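Local coordinates for endoglucanase (Clostridium thermocellum, PDB 2YIK), which probably hydrolyses internal beta-1,4-glucosidic bonds of cellulose, as a family 9 glycoside hydrolase whose catalytic domain carries bound calcium and zinc ions, at residues Leu81-Gln84 with Ser89-Phe92; Leu125-Ala130 with Arg159-Tyr164; Thr169-Asp172 with Asn176-Ala179; Ile228-Phe233 with Lys243-Ala248; Tyr247-Phe252 with Glu296-Glu301. All coordinates share one frame; numbering follows the deposited sequence.

Interaction 1 (Leu81-Gln84 with Ser89-Phe92); sequences LDSQ and SDGF
The N-terminal end of helix 90-100, with its serine N-cap, meets the turn that follows strand 79-80, and the two are joined by Ser-83 and Asp-90. Ser-83 OG donates to Asp-90 OD1 at 2.7 Å, reaching this oxygen on its syn side but 33° out of the carboxylate plane. The hydroxyl of Ser-83 stands between its own backbone N and carbonyl carbon (chi1 58°), which turns it to the helix start. Water 1 makes a second link: it accepts from Ser-83 N at 2.9 Å and donates to Asp-90 OD1 at 2.8 Å. One carboxylate oxygen thus gathers both the hydroxyl and, through water, the amide of the same serine. Asp-90 is the first residue of the helix, where its negative charge would probably interact well with the helix dipole. Each side of the contact is ordered by a local motif. Asp-82 closes an Asx turn, its OD1 accepting from Gln-84 N at 2.7 Å through the anti lone pair, and the same oxygen accepts from Asn-85 N. On the helix side, Ser-89 OG caps the first turn by accepting from Phe-92 N at 3.0 Å.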
# COMPACT_ATOMS: atom_id res chain seq x y z
N LEU A 81 -22.60 14.11 -10.65
CA LEU A 81 -22.18 13.46 -11.87
C LEU A 81 -22.22 14.41 -13.07
O LEU A 81 -23.23 14.52 -13.75
CB LEU A 81 -23.08 12.24 -12.14
CG LEU A 81 -22.80 11.39 -13.38
CD1 LEU A 81 -21.39 10.80 -13.30
CD2 LEU A 81 -23.84 10.28 -13.47
N ASP A 82 -21.11 15.12 -13.30
CA ASP A 82 -21.00 16.03 -14.44
C ASP A 82 -19.54 16.18 -14.82
O ASP A 82 -18.66 15.67 -14.12
CB ASP A 82 -21.64 17.40 -14.15
CG ASP A 82 -20.99 18.12 -12.98
OD1 ASP A 82 -19.78 18.43 -13.04
OD2 ASP A 82 -21.70 18.37 -11.99
N SER A 83 -19.27 16.87 -15.93
CA SER A 83 -17.91 17.04 -16.43
C SER A 83 -17.02 18.02 -15.67
O SER A 83 -15.89 18.27 -16.09
CB SER A 83 -17.94 17.42 -17.91
OG SER A 83 -18.67 18.62 -18.12
N GLN A 84 -17.51 18.58 -14.58
CA GLN A 84 -16.71 19.51 -13.79
C GLN A 84 -16.40 18.87 -12.44
O GLN A 84 -15.27 18.94 -11.96
CB GLN A 84 -17.43 20.85 -13.59
CG GLN A 84 -17.43 21.79 -14.81
CD GLN A 84 -18.51 21.44 -15.83
OE1 GLN A 84 -19.63 21.06 -15.46
NE2 GLN A 84 -18.19 21.59 -17.12
N SER A 89 -16.04 12.95 -19.62
CA SER A 89 -16.62 13.85 -20.61
C SER A 89 -18.15 13.85 -20.57
O SER A 89 -18.75 12.92 -20.03
CB SER A 89 -16.17 13.44 -22.02
OG SER A 89 -16.75 12.21 -22.41
N ASP A 90 -18.76 14.89 -21.14
CA ASP A 90 -20.21 14.99 -21.19
C ASP A 90 -20.77 13.79 -21.95
O ASP A 90 -21.78 13.20 -21.57
CB ASP A 90 -20.66 16.26 -21.93
CG ASP A 90 -20.46 17.52 -21.14
OD1 ASP A 90 -20.39 17.46 -19.89
OD2 ASP A 90 -20.38 18.60 -21.77
N GLY A 91 -20.11 13.45 -23.05
CA GLY A 91 -20.54 12.33 -23.88
C GLY A 91 -20.46 10.98 -23.18
O GLY A 91 -21.35 10.15 -23.33
N PHE A 92 -19.40 10.77 -22.42
CA PHE A 92 -19.23 9.51 -21.70
C PHE A 92 -20.32 9.38 -20.66
O PHE A 92 -20.95 8.33 -20.54
CB PHE A 92 -17.87 9.46 -21.02
CG PHE A 92 -17.60 8.14 -20.37
CD1 PHE A 92 -17.11 7.07 -21.12
CD2 PHE A 92 -17.90 7.93 -19.03
CE1 PHE A 92 -16.93 5.82 -20.55
CE2 PHE A 92 -17.72 6.68 -18.44
CZ PHE A 92 -17.23 5.62 -19.21
O HOH W 1 -21.68 17.50 -17.37

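Interaction 2 (Leu125-Ala130 with Arg159-Tyr164); sequences LPEAYA and RYFNDY
Glu-127 and Phe-161 face each other across two helices and account for most of the buried surface. Atom OE2 of Glu-127 lies 3.4 Å from Phe-161 CE1 and only slightly farther from CD1, approaching the ring obliquely, with the carboxylate and ring planes 63° apart. The carboxylate gets there by a bend: CG is anti to the backbone N (chi1 -176°), and the chain then turns at chi2, which carries OE2 to the Phe-161 ring. OE2 is not left to the ring alone, since it accepts a hydrogen bond from the backbone N of Phe-114, whose own ring also meets Phe-161. This bond satisfies a carboxylate oxygen in a buried setting. The helices concerned, 124-140 and 151-167, belong to the helical core of the family 9 catalytic domain, an (alpha/alpha)6 barrel; the directions of the two short segments are 135° apart, with axes 10.4 Å from each other at closest approach. Such spacing leaves the bridging to long side chains. Farther along helix 124-140, Ala-130 comes obliquely to the same phenylalanine ring, Ala-130 CB lying 3.8 Å from Phe-161 CZ. Tyr-164 also meets the glutamate, with its ring edge, CE2 of Tyr-164 standing 4.0 Å from Glu-127 CG, and this ring crosses the glutamate chain at about a right angle.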
# COMPACT_ATOMS: atom_id res chain seq x y z
N LEU A 125 -2.84 5.41 -7.02
CA LEU A 125 -1.67 4.54 -7.08
C LEU A 125 -1.17 4.17 -5.69
O LEU A 125 -1.02 2.99 -5.39
CB LEU A 125 -0.55 5.18 -7.92
CG LEU A 125 0.59 4.25 -8.37
CD1 LEU A 125 0.02 2.91 -8.84
CD2 LEU A 125 1.37 4.93 -9.49
N PRO A 126 -0.88 5.16 -4.82
CA PRO A 126 -0.41 4.73 -3.50
C PRO A 126 -1.53 4.13 -2.62
O PRO A 126 -1.25 3.34 -1.71
CB PRO A 126 0.18 6.01 -2.90
CG PRO A 126 -0.63 7.11 -3.55
CD PRO A 126 -0.77 6.63 -4.99
N GLU A 127 -2.78 4.50 -2.88
CA GLU A 127 -3.90 3.94 -2.09
C GLU A 127 -3.91 2.42 -2.33
O GLU A 127 -3.99 1.63 -1.39
CB GLU A 127 -5.23 4.55 -2.55
CG GLU A 127 -6.47 4.13 -1.74
CD GLU A 127 -6.72 4.99 -0.50
OE1 GLU A 127 -6.21 6.12 -0.45
OE2 GLU A 127 -7.44 4.54 0.42
N ALA A 128 -3.82 2.02 -3.60
CA ALA A 128 -3.80 0.61 -3.95
C ALA A 128 -2.52 -0.07 -3.46
O ALA A 128 -2.54 -1.22 -3.04
CB ALA A 128 -3.95 0.43 -5.47
N TYR A 129 -1.40 0.66 -3.51
CA TYR A 129 -0.13 0.09 -3.05
C TYR A 129 -0.20 -0.25 -1.57
O TYR A 129 0.26 -1.31 -1.15
CB TYR A 129 1.03 1.05 -3.29
CG TYR A 129 2.28 0.66 -2.53
CD1 TYR A 129 2.49 1.11 -1.22
CD2 TYR A 129 3.23 -0.20 -3.08
CE1 TYR A 129 3.60 0.71 -0.48
CE2 TYR A 129 4.34 -0.62 -2.35
CZ TYR A 129 4.52 -0.16 -1.04
OH TYR A 129 5.61 -0.58 -0.32
N ALA A 130 -0.76 0.66 -0.78
CA ALA A 130 -0.85 0.44 0.66
C ALA A 130 -1.77 -0.73 0.95
O ALA A 130 -1.43 -1.61 1.74
CB ALA A 130 -1.36 1.70 1.35
N ARG A 159 -10.64 -4.17 4.81
CA ARG A 159 -12.00 -4.09 4.31
C ARG A 159 -12.30 -2.65 3.93
O ARG A 159 -12.96 -2.39 2.92
CB ARG A 159 -13.01 -4.55 5.36
CG ARG A 159 -13.18 -6.06 5.47
CD ARG A 159 -14.09 -6.41 6.65
NE ARG A 159 -14.30 -7.85 6.80
CZ ARG A 159 -15.19 -8.56 6.11
NH1 ARG A 159 -15.96 -7.97 5.20
NH2 ARG A 159 -15.31 -9.86 6.33
N TYR A 160 -11.82 -1.71 4.74
CA TYR A 160 -12.06 -0.30 4.45
C TYR A 160 -11.38 0.12 3.14
O TYR A 160 -11.94 0.92 2.39
CB TYR A 160 -11.58 0.58 5.61
CG TYR A 160 -12.39 1.85 5.77
CD1 TYR A 160 -13.70 1.80 6.26
CD2 TYR A 160 -11.86 3.10 5.43
CE1 TYR A 160 -14.47 2.96 6.40
CE2 TYR A 160 -12.62 4.26 5.57
CZ TYR A 160 -13.92 4.18 6.06
OH TYR A 160 -14.68 5.32 6.18
N PHE A 161 -10.19 -0.41 2.87
CA PHE A 161 -9.47 -0.09 1.62
C PHE A 161 -10.23 -0.66 0.43
O PHE A 161 -10.61 0.05 -0.49
CB PHE A 161 -8.07 -0.73 1.58
CG PHE A 161 -6.96 0.15 2.08
CD1 PHE A 161 -6.59 1.30 1.40
CD2 PHE A 161 -6.24 -0.22 3.21
CE1 PHE A 161 -5.50 2.07 1.83
CE2 PHE A 161 -5.17 0.53 3.66
CZ PHE A 161 -4.79 1.68 2.97
N ASN A 162 -10.42 -1.98 0.45
CA ASN A 162 -11.07 -2.67 -0.64
C ASN A 162 -12.56 -2.39 -0.87
O ASN A 162 -13.03 -2.49 -2.00
CB ASN A 162 -10.82 -4.18 -0.50
CG ASN A 162 -9.34 -4.52 -0.64
OD1 ASN A 162 -8.64 -4.78 0.35
ND2 ASN A 162 -8.85 -4.51 -1.87
N ASP A 163 -13.31 -2.04 0.18
CA ASP A 163 -14.72 -1.73 -0.03
C ASP A 163 -14.78 -0.40 -0.78
O ASP A 163 -15.71 -0.16 -1.56
CB ASP A 163 -15.48 -1.63 1.30
CG ASP A 163 -15.60 -2.97 2.00
OD1 ASP A 163 -15.50 -4.01 1.31
OD2 ASP A 163 -15.82 -3.00 3.23
N TYR A 164 -13.78 0.44 -0.54
CA TYR A 164 -13.69 1.74 -1.20
C TYR A 164 -13.42 1.49 -2.69
O TYR A 164 -14.08 2.08 -3.55
CB TYR A 164 -12.56 2.56 -0.57
CG TYR A 164 -12.09 3.77 -1.35
CD1 TYR A 164 -12.96 4.81 -1.68
CD2 TYR A 164 -10.75 3.90 -1.72
CE1 TYR A 164 -12.51 5.96 -2.35
CE2 TYR A 164 -10.28 5.03 -2.38
CZ TYR A 164 -11.16 6.06 -2.70
OH TYR A 164 -10.69 7.18 -3.35

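Interaction 3 (Thr169-Asp172 with Asn176-Ala179); sequences TFRD and NVVA
Strand 169-171 and the start of strand 177-184 pair in antiparallel fashion, though the short segments are strongly skewed (123° between directions), with Phe-170 and Ala-179 as a hydrogen-bonded pair and Arg-171 and Val-177 as a non-hydrogen-bonded one, and the register slips by one residue between them. Phe-170 N donates to Ala-179 O at 2.9 Å, while Phe-170 O accepts twice, from Val-178 N at 2.7 Å and from Ala-179 N at 3.3 Å. That shared acceptor defines a classic beta bulge, in which Val-178 and Ala-179 stand opposite the single residue Phe-170. Toward the turn, Asp-172 N donates to Asn-176 O at 2.9 Å, and Asp-172 OD1 receives a weak bond from Asn-176 N. The CG of Asp-172 sits between its backbone N and carbonyl carbon (chi1 65°), which folds the carboxylate back over the turn toward that amide. This is the closed end of a beta hairpin, belonging to a small sheet beside the helical core of the domain. On the side of the hairpin carrying Arg-171 and Val-177, methyl CG2 of Thr-169 meets CG2 of Val-177 at 3.8 Å, the two side chains crossing at about a right angle. Val-177 CG2 also touches Arg-171 CG. Beyond this aliphatic part, the guanidinium of Arg-171 forms a salt bridge with Asp-246 and a cation-pi contact with Tyr-247, both on helix 238-257. Phe-170 and Ala-179 point to the other face, where the carbonyl oxygen of Ala-179 lies in the plane of the phenylalanine ring, at its edge, 3.6 Å from CD1.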
# COMPACT_ATOMS: atom_id res chain seq x y z
N THR A 169 -15.69 1.18 -8.37
CA THR A 169 -15.65 0.45 -9.62
C THR A 169 -17.08 0.35 -10.13
O THR A 169 -17.88 -0.42 -9.58
CB THR A 169 -15.06 -0.97 -9.45
OG1 THR A 169 -13.78 -0.88 -8.82
CG2 THR A 169 -14.90 -1.64 -10.82
N PHE A 170 -17.40 1.13 -11.15
CA PHE A 170 -18.73 1.15 -11.75
C PHE A 170 -18.77 0.13 -12.89
O PHE A 170 -18.13 0.31 -13.93
CB PHE A 170 -19.03 2.56 -12.24
CG PHE A 170 -19.04 3.58 -11.14
CD1 PHE A 170 -17.84 4.15 -10.70
CD2 PHE A 170 -20.21 3.90 -10.47
CE1 PHE A 170 -17.82 5.02 -9.61
CE2 PHE A 170 -20.20 4.77 -9.37
CZ PHE A 170 -19.00 5.33 -8.94
N ARG A 171 -19.53 -0.94 -12.67
CA ARG A 171 -19.65 -2.03 -13.64
C ARG A 171 -21.08 -2.20 -14.15
O ARG A 171 -22.04 -1.88 -13.45
CB ARG A 171 -19.21 -3.35 -12.99
CG ARG A 171 -17.89 -3.28 -12.25
CD ARG A 171 -17.77 -4.43 -11.25
NE ARG A 171 -17.58 -5.72 -11.90
CZ ARG A 171 -17.72 -6.90 -11.28
NH1 ARG A 171 -18.05 -6.95 -10.00
NH2 ARG A 171 -17.50 -8.02 -11.95
N ASP A 172 -21.23 -2.71 -15.37
CA ASP A 172 -22.57 -2.96 -15.88
C ASP A 172 -23.00 -4.29 -15.24
O ASP A 172 -22.20 -4.94 -14.57
CB ASP A 172 -22.59 -3.00 -17.42
CG ASP A 172 -21.80 -4.15 -18.01
OD1 ASP A 172 -21.47 -5.12 -17.30
OD2 ASP A 172 -21.53 -4.09 -19.23
N ASN A 176 -18.73 -6.04 -16.49
CA ASN A 176 -17.73 -5.24 -17.20
C ASN A 176 -17.53 -3.89 -16.54
O ASN A 176 -18.50 -3.20 -16.21
CB ASN A 176 -18.15 -5.03 -18.66
CG ASN A 176 -18.42 -6.33 -19.37
OD1 ASN A 176 -19.56 -6.60 -19.78
ND2 ASN A 176 -17.39 -7.16 -19.51
N VAL A 177 -16.27 -3.51 -16.35
CA VAL A 177 -15.95 -2.22 -15.75
C VAL A 177 -16.18 -1.10 -16.76
O VAL A 177 -15.69 -1.15 -17.89
CB VAL A 177 -14.47 -2.15 -15.29
CG1 VAL A 177 -14.15 -0.75 -14.79
CG2 VAL A 177 -14.22 -3.17 -14.18
N VAL A 178 -16.94 -0.10 -16.35
CA VAL A 178 -17.26 1.04 -17.20
C VAL A 178 -16.39 2.24 -16.81
O VAL A 178 -15.92 2.99 -17.67
CB VAL A 178 -18.77 1.39 -17.07
CG1 VAL A 178 -19.05 2.74 -17.69
CG2 VAL A 178 -19.61 0.30 -17.74
N ALA A 179 -16.18 2.42 -15.51
CA ALA A 179 -15.35 3.50 -15.00
C ALA A 179 -14.86 3.16 -13.60
O ALA A 179 -15.51 2.41 -12.86
CB ALA A 179 -16.15 4.80 -14.98

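Interaction 4 (Ile228-Phe233 with Lys243-Ala248); sequences INYMNF and KSLDYA
Ser-244 OG lies between two acceptors, Asn-229 OD1 at 3.1 Å across the helix pair and the backbone O of Tyr-240 one turn earlier in its own helix. A single hydroxyl proton cannot serve both fully and may go to either acceptor, so the bond to Asn-229 is not settled. The hydroxyl leaves Ser-244 anti to its carbonyl carbon and beside its backbone N (chi1 -60°), which brings it back toward Tyr-240. Next to this polar pair the serine methylene packs on the backbone: Ser-244 CB is 4.0 Å from Tyr-230 N. The apolar half of the contact is Tyr-230 with Leu-245, which lie side by side and point the same way. Methyl CD2 of Leu-245 sits over the centre of the tyrosine ring, 3.9 Å from its centroid and 13° off the normal, a CH-pi contact, while Leu-245 CB touches Tyr-230 CD1 at 3.7 Å. Helices 216-233 and 238-257, joined by a short connection, form an antiparallel helical hairpin here, their segment axes 8.0 Å apart and 162° between directions. Helix 279-293 packs against both, through Tyr-230 on Ala-292 and Leu-245 on Leu-289. Small Ser-244 at the interface is consistent with this close approach. Its shared proton probably makes the link to Asn-229 a modest one, leaving Tyr-230 and Leu-245 to supply the apolar packing.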
# COMPACT_ATOMS: atom_id res chain seq x y z
N ILE A 228 -5.70 -10.00 -3.50
CA ILE A 228 -5.09 -10.28 -2.21
C ILE A 228 -6.20 -10.36 -1.15
O ILE A 228 -6.13 -11.19 -0.23
CB ILE A 228 -4.08 -9.18 -1.82
CG1 ILE A 228 -2.87 -9.26 -2.76
CG2 ILE A 228 -3.65 -9.32 -0.35
CD1 ILE A 228 -1.93 -8.09 -2.67
N ASN A 229 -7.23 -9.52 -1.29
CA ASN A 229 -8.34 -9.50 -0.35
C ASN A 229 -9.04 -10.86 -0.40
O ASN A 229 -9.44 -11.41 0.63
CB ASN A 229 -9.34 -8.39 -0.72
CG ASN A 229 -10.07 -7.83 0.49
OD1 ASN A 229 -11.26 -7.49 0.42
ND2 ASN A 229 -9.36 -7.72 1.61
N TYR A 230 -9.18 -11.40 -1.61
CA TYR A 230 -9.78 -12.71 -1.77
C TYR A 230 -8.93 -13.72 -1.01
O TYR A 230 -9.45 -14.51 -0.21
CB TYR A 230 -9.85 -13.12 -3.24
CG TYR A 230 -10.02 -14.61 -3.44
CD1 TYR A 230 -11.27 -15.21 -3.35
CD2 TYR A 230 -8.91 -15.42 -3.66
CE1 TYR A 230 -11.41 -16.61 -3.47
CE2 TYR A 230 -9.03 -16.80 -3.78
CZ TYR A 230 -10.28 -17.39 -3.69
OH TYR A 230 -10.39 -18.75 -3.84
N MET A 231 -7.62 -13.69 -1.24
CA MET A 231 -6.70 -14.62 -0.59
C MET A 231 -6.80 -14.54 0.93
O MET A 231 -6.69 -15.56 1.62
CB MET A 231 -5.25 -14.34 -1.01
CG MET A 231 -4.90 -14.67 -2.45
SD MET A 231 -5.25 -16.37 -2.96
CE MET A 231 -4.00 -17.30 -2.08
N ASN A 232 -7.00 -13.34 1.46
CA ASN A 232 -7.10 -13.12 2.90
C ASN A 232 -8.44 -13.51 3.51
O ASN A 232 -8.51 -13.83 4.70
CB ASN A 232 -6.79 -11.65 3.22
CG ASN A 232 -5.31 -11.32 3.15
OD1 ASN A 232 -4.93 -10.19 2.86
ND2 ASN A 232 -4.46 -12.30 3.44
N PHE A 233 -9.51 -13.49 2.72
CA PHE A 233 -10.84 -13.81 3.24
C PHE A 233 -11.53 -15.07 2.72
O PHE A 233 -12.61 -15.42 3.19
CB PHE A 233 -11.77 -12.63 3.00
CG PHE A 233 -11.47 -11.44 3.86
CD1 PHE A 233 -11.88 -11.40 5.19
CD2 PHE A 233 -10.74 -10.37 3.35
CE1 PHE A 233 -11.58 -10.30 6.01
CE2 PHE A 233 -10.43 -9.27 4.15
CZ PHE A 233 -10.84 -9.23 5.48
N LYS A 243 -16.65 -11.86 -3.84
CA LYS A 243 -16.95 -10.54 -4.39
C LYS A 243 -15.66 -9.81 -4.76
O LYS A 243 -15.56 -9.22 -5.83
CB LYS A 243 -17.77 -9.71 -3.41
CG LYS A 243 -18.09 -8.33 -3.93
CD LYS A 243 -19.29 -7.75 -3.19
CE LYS A 243 -19.29 -6.24 -3.23
NZ LYS A 243 -19.37 -5.71 -1.83
N SER A 244 -14.68 -9.87 -3.86
CA SER A 244 -13.39 -9.21 -4.09
C SER A 244 -12.74 -9.78 -5.35
O SER A 244 -12.27 -9.03 -6.21
CB SER A 244 -12.44 -9.44 -2.90
OG SER A 244 -13.00 -8.90 -1.71
N LEU A 245 -12.72 -11.10 -5.46
CA LEU A 245 -12.13 -11.76 -6.62
C LEU A 245 -12.87 -11.40 -7.90
O LEU A 245 -12.25 -11.23 -8.95
CB LEU A 245 -12.13 -13.28 -6.43
CG LEU A 245 -11.46 -14.09 -7.55
CD1 LEU A 245 -10.03 -13.64 -7.75
CD2 LEU A 245 -11.49 -15.57 -7.18
N ASP A 246 -14.19 -11.28 -7.83
CA ASP A 246 -14.97 -10.93 -9.00
C ASP A 246 -14.58 -9.53 -9.50
O ASP A 246 -14.38 -9.31 -10.70
CB ASP A 246 -16.47 -10.98 -8.69
CG ASP A 246 -17.32 -10.47 -9.83
OD1 ASP A 246 -17.17 -10.97 -10.96
OD2 ASP A 246 -18.14 -9.57 -9.62
N TYR A 247 -14.47 -8.58 -8.57
CA TYR A 247 -14.08 -7.23 -8.94
C TYR A 247 -12.62 -7.21 -9.44
O TYR A 247 -12.30 -6.51 -10.39
CB TYR A 247 -14.23 -6.28 -7.74
CG TYR A 247 -15.62 -5.69 -7.58
CD1 TYR A 247 -16.67 -6.44 -7.04
CD2 TYR A 247 -15.88 -4.38 -7.96
CE1 TYR A 247 -17.95 -5.89 -6.88
CE2 TYR A 247 -17.16 -3.82 -7.82
CZ TYR A 247 -18.18 -4.58 -7.28
OH TYR A 247 -19.43 -4.02 -7.14
N ALA A 248 -11.76 -8.00 -8.80
CA ALA A 248 -10.35 -8.06 -9.20
C ALA A 248 -10.20 -8.51 -10.65
O ALA A 248 -9.50 -7.87 -11.44
CB ALA A 248 -9.57 -9.00 -8.27

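Interaction 5 (Tyr247-Phe252 with Glu296-Glu301); sequences YAKALF and EHYLDE
The ring of Phe-252 receives the edge of Tyr-298 over one face and the CB of Glu-301 at its own rim. The two rings form an offset edge-to-face pair, with centroids 5.4 Å apart and planes at 78°. The closest approach is between Phe-252 CD2 and Tyr-298 CE1, at 3.6 Å, and CD2 lies near the plane of the tyrosine ring, at its edge. The side chains come from opposite directions and slide past each other. With CG anti to the backbone N (chi1 -173°), the Phe-252 ring is carried toward helix 296-305, where Tyr-298 meets it. A second ring, that of Tyr-282, also stacks with Phe-252. Near the plane of the phenylalanine ring, Glu-301 CB lies 4.0 Å from Phe-252 CZ; the chain bends at chi2 and takes the carboxylate away from the ring, where OE1 bonds to Tyr-282 OH and OE2 forms a salt bridge with Lys-304. At the far end of the tyrosine, Tyr-298 OH lies 3.5 Å from Lys-249 CG, the two side chains crossing at about a right angle. Water 2, in the plane of the Tyr-298 ring, is 2.6 Å from Tyr-298 OH and donates to Lys-249 O at 2.7 Å, tying the hydroxyl to the helix backbone. The segment axes are 13.2 Å apart at their closest, so aromatic side chains and a water fill the span. Helix 279-293 borders the contact through Thr-293, Ala-286 and Leu-289, and this packing of helices 238-257 and 296-305 around it belongs to the (alpha/alpha)6 barrel fold of family 9 glycoside hydrolases.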
# COMPACT_ATOMS: atom_id res chain seq x y z
N TYR A 247 -14.47 -8.58 -8.57
CA TYR A 247 -14.08 -7.23 -8.94
C TYR A 247 -12.62 -7.21 -9.44
O TYR A 247 -12.30 -6.51 -10.39
CB TYR A 247 -14.23 -6.28 -7.74
CG TYR A 247 -15.62 -5.69 -7.58
CD1 TYR A 247 -16.67 -6.44 -7.04
CD2 TYR A 247 -15.88 -4.38 -7.96
CE1 TYR A 247 -17.95 -5.89 -6.88
CE2 TYR A 247 -17.16 -3.82 -7.82
CZ TYR A 247 -18.18 -4.58 -7.28
OH TYR A 247 -19.43 -4.02 -7.14
N ALA A 248 -11.76 -8.00 -8.80
CA ALA A 248 -10.35 -8.06 -9.20
C ALA A 248 -10.20 -8.51 -10.65
O ALA A 248 -9.50 -7.87 -11.44
CB ALA A 248 -9.57 -9.00 -8.27
N LYS A 249 -10.87 -9.61 -11.00
CA LYS A 249 -10.81 -10.15 -12.36
C LYS A 249 -11.36 -9.16 -13.39
O LYS A 249 -10.84 -9.08 -14.50
CB LYS A 249 -11.63 -11.44 -12.46
CG LYS A 249 -11.12 -12.63 -11.67
CD LYS A 249 -12.24 -13.66 -11.61
CE LYS A 249 -11.73 -15.08 -11.41
NZ LYS A 249 -12.88 -16.07 -11.46
N ALA A 250 -12.42 -8.45 -13.03
CA ALA A 250 -13.04 -7.48 -13.94
C ALA A 250 -12.08 -6.32 -14.20
O ALA A 250 -11.93 -5.89 -15.34
CB ALA A 250 -14.34 -6.96 -13.34
N LEU A 251 -11.46 -5.82 -13.14
CA LEU A 251 -10.51 -4.73 -13.29
C LEU A 251 -9.33 -5.20 -14.15
O LEU A 251 -8.94 -4.51 -15.09
CB LEU A 251 -10.02 -4.26 -11.92
CG LEU A 251 -11.04 -3.42 -11.14
CD1 LEU A 251 -10.67 -3.36 -9.66
CD2 LEU A 251 -11.10 -2.02 -11.74
N PHE A 252 -8.81 -6.39 -13.87
CA PHE A 252 -7.68 -6.90 -14.65
C PHE A 252 -8.07 -7.05 -16.12
O PHE A 252 -7.26 -6.75 -17.01
CB PHE A 252 -7.20 -8.26 -14.14
CG PHE A 252 -5.94 -8.74 -14.83
CD1 PHE A 252 -4.68 -8.35 -14.37
CD2 PHE A 252 -6.01 -9.55 -15.96
CE1 PHE A 252 -3.51 -8.76 -15.03
CE2 PHE A 252 -4.85 -9.97 -16.63
CZ PHE A 252 -3.60 -9.57 -16.16
N GLU A 296 -4.26 -20.49 -15.86
CA GLU A 296 -3.02 -20.30 -16.56
C GLU A 296 -2.91 -19.01 -17.36
O GLU A 296 -1.80 -18.53 -17.61
CB GLU A 296 -2.76 -21.49 -17.48
CG GLU A 296 -2.45 -22.80 -16.75
CD GLU A 296 -1.23 -22.69 -15.83
OE1 GLU A 296 -0.26 -21.98 -16.19
OE2 GLU A 296 -1.23 -23.33 -14.75
N HIS A 297 -4.04 -18.45 -17.76
CA HIS A 297 -4.04 -17.21 -18.53
C HIS A 297 -3.33 -16.08 -17.78
O HIS A 297 -2.59 -15.29 -18.38
CB HIS A 297 -5.48 -16.79 -18.83
CG HIS A 297 -5.59 -15.42 -19.42
ND1 HIS A 297 -5.14 -15.12 -20.69
CD2 HIS A 297 -6.07 -14.26 -18.91
CE1 HIS A 297 -5.34 -13.84 -20.94
NE2 HIS A 297 -5.90 -13.29 -19.87
N TYR A 298 -3.55 -16.01 -16.47
CA TYR A 298 -2.92 -14.97 -15.66
C TYR A 298 -1.42 -15.15 -15.59
O TYR A 298 -0.67 -14.18 -15.66
CB TYR A 298 -3.52 -14.97 -14.25
CG TYR A 298 -4.97 -14.54 -14.26
CD1 TYR A 298 -5.34 -13.30 -14.77
CD2 TYR A 298 -5.97 -15.38 -13.77
CE1 TYR A 298 -6.67 -12.90 -14.80
CE2 TYR A 298 -7.30 -14.99 -13.80
CZ TYR A 298 -7.65 -13.75 -14.31
OH TYR A 298 -8.97 -13.37 -14.34
N LEU A 299 -0.97 -16.40 -15.46
CA LEU A 299 0.46 -16.64 -15.40
C LEU A 299 1.08 -16.28 -16.75
O LEU A 299 2.20 -15.77 -16.80
CB LEU A 299 0.75 -18.11 -15.07
CG LEU A 299 2.20 -18.38 -14.66
CD1 LEU A 299 2.55 -17.61 -13.37
CD2 LEU A 299 2.38 -19.89 -14.45
N ASP A 300 0.35 -16.54 -17.83
CA ASP A 300 0.83 -16.21 -19.17
C ASP A 300 0.96 -14.70 -19.33
O ASP A 300 1.87 -14.21 -19.99
CB ASP A 300 -0.13 -16.73 -20.26
CG ASP A 300 -0.07 -18.24 -20.43
OD1 ASP A 300 0.98 -18.84 -20.10
OD2 ASP A 300 -1.06 -18.82 -20.91
N GLU A 301 0.03 -13.96 -18.74
CA GLU A 301 0.08 -12.51 -18.82
C GLU A 301 1.25 -11.99 -17.98
O GLU A 301 1.93 -11.04 -18.38
CB GLU A 301 -1.23 -11.88 -18.34
CG GLU A 301 -2.36 -11.99 -19.36
CD GLU A 301 -2.00 -11.36 -20.70
OE1 GLU A 301 -1.81 -10.12 -20.76
OE2 GLU A 301 -1.90 -12.10 -21.69
O HOH W 2 -9.55 -11.14 -15.63

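Along the chain interactions 1, 2 and 3 come in series, followed by 4 and then 5, which overlap at Tyr-247 and Ala-248 on helix 238-257. That helix is the hub: its segments meet helix 216-233 in interaction 4 and helix 296-305 in interaction 5, with centres about 12 Å apart, and it also touches the hairpin of interaction 3, through Arg-171 and Thr-169. Interaction 2 lies deepest, about 7 Å from the centre of the chain, and touches interaction 4 through Asn-162 and Arg-159. Interaction 1 is the surface outlier, linked to the hairpin where Phe-92 meets Val-178. The set thus runs from the helical core to its outer loops within one catalytic domain.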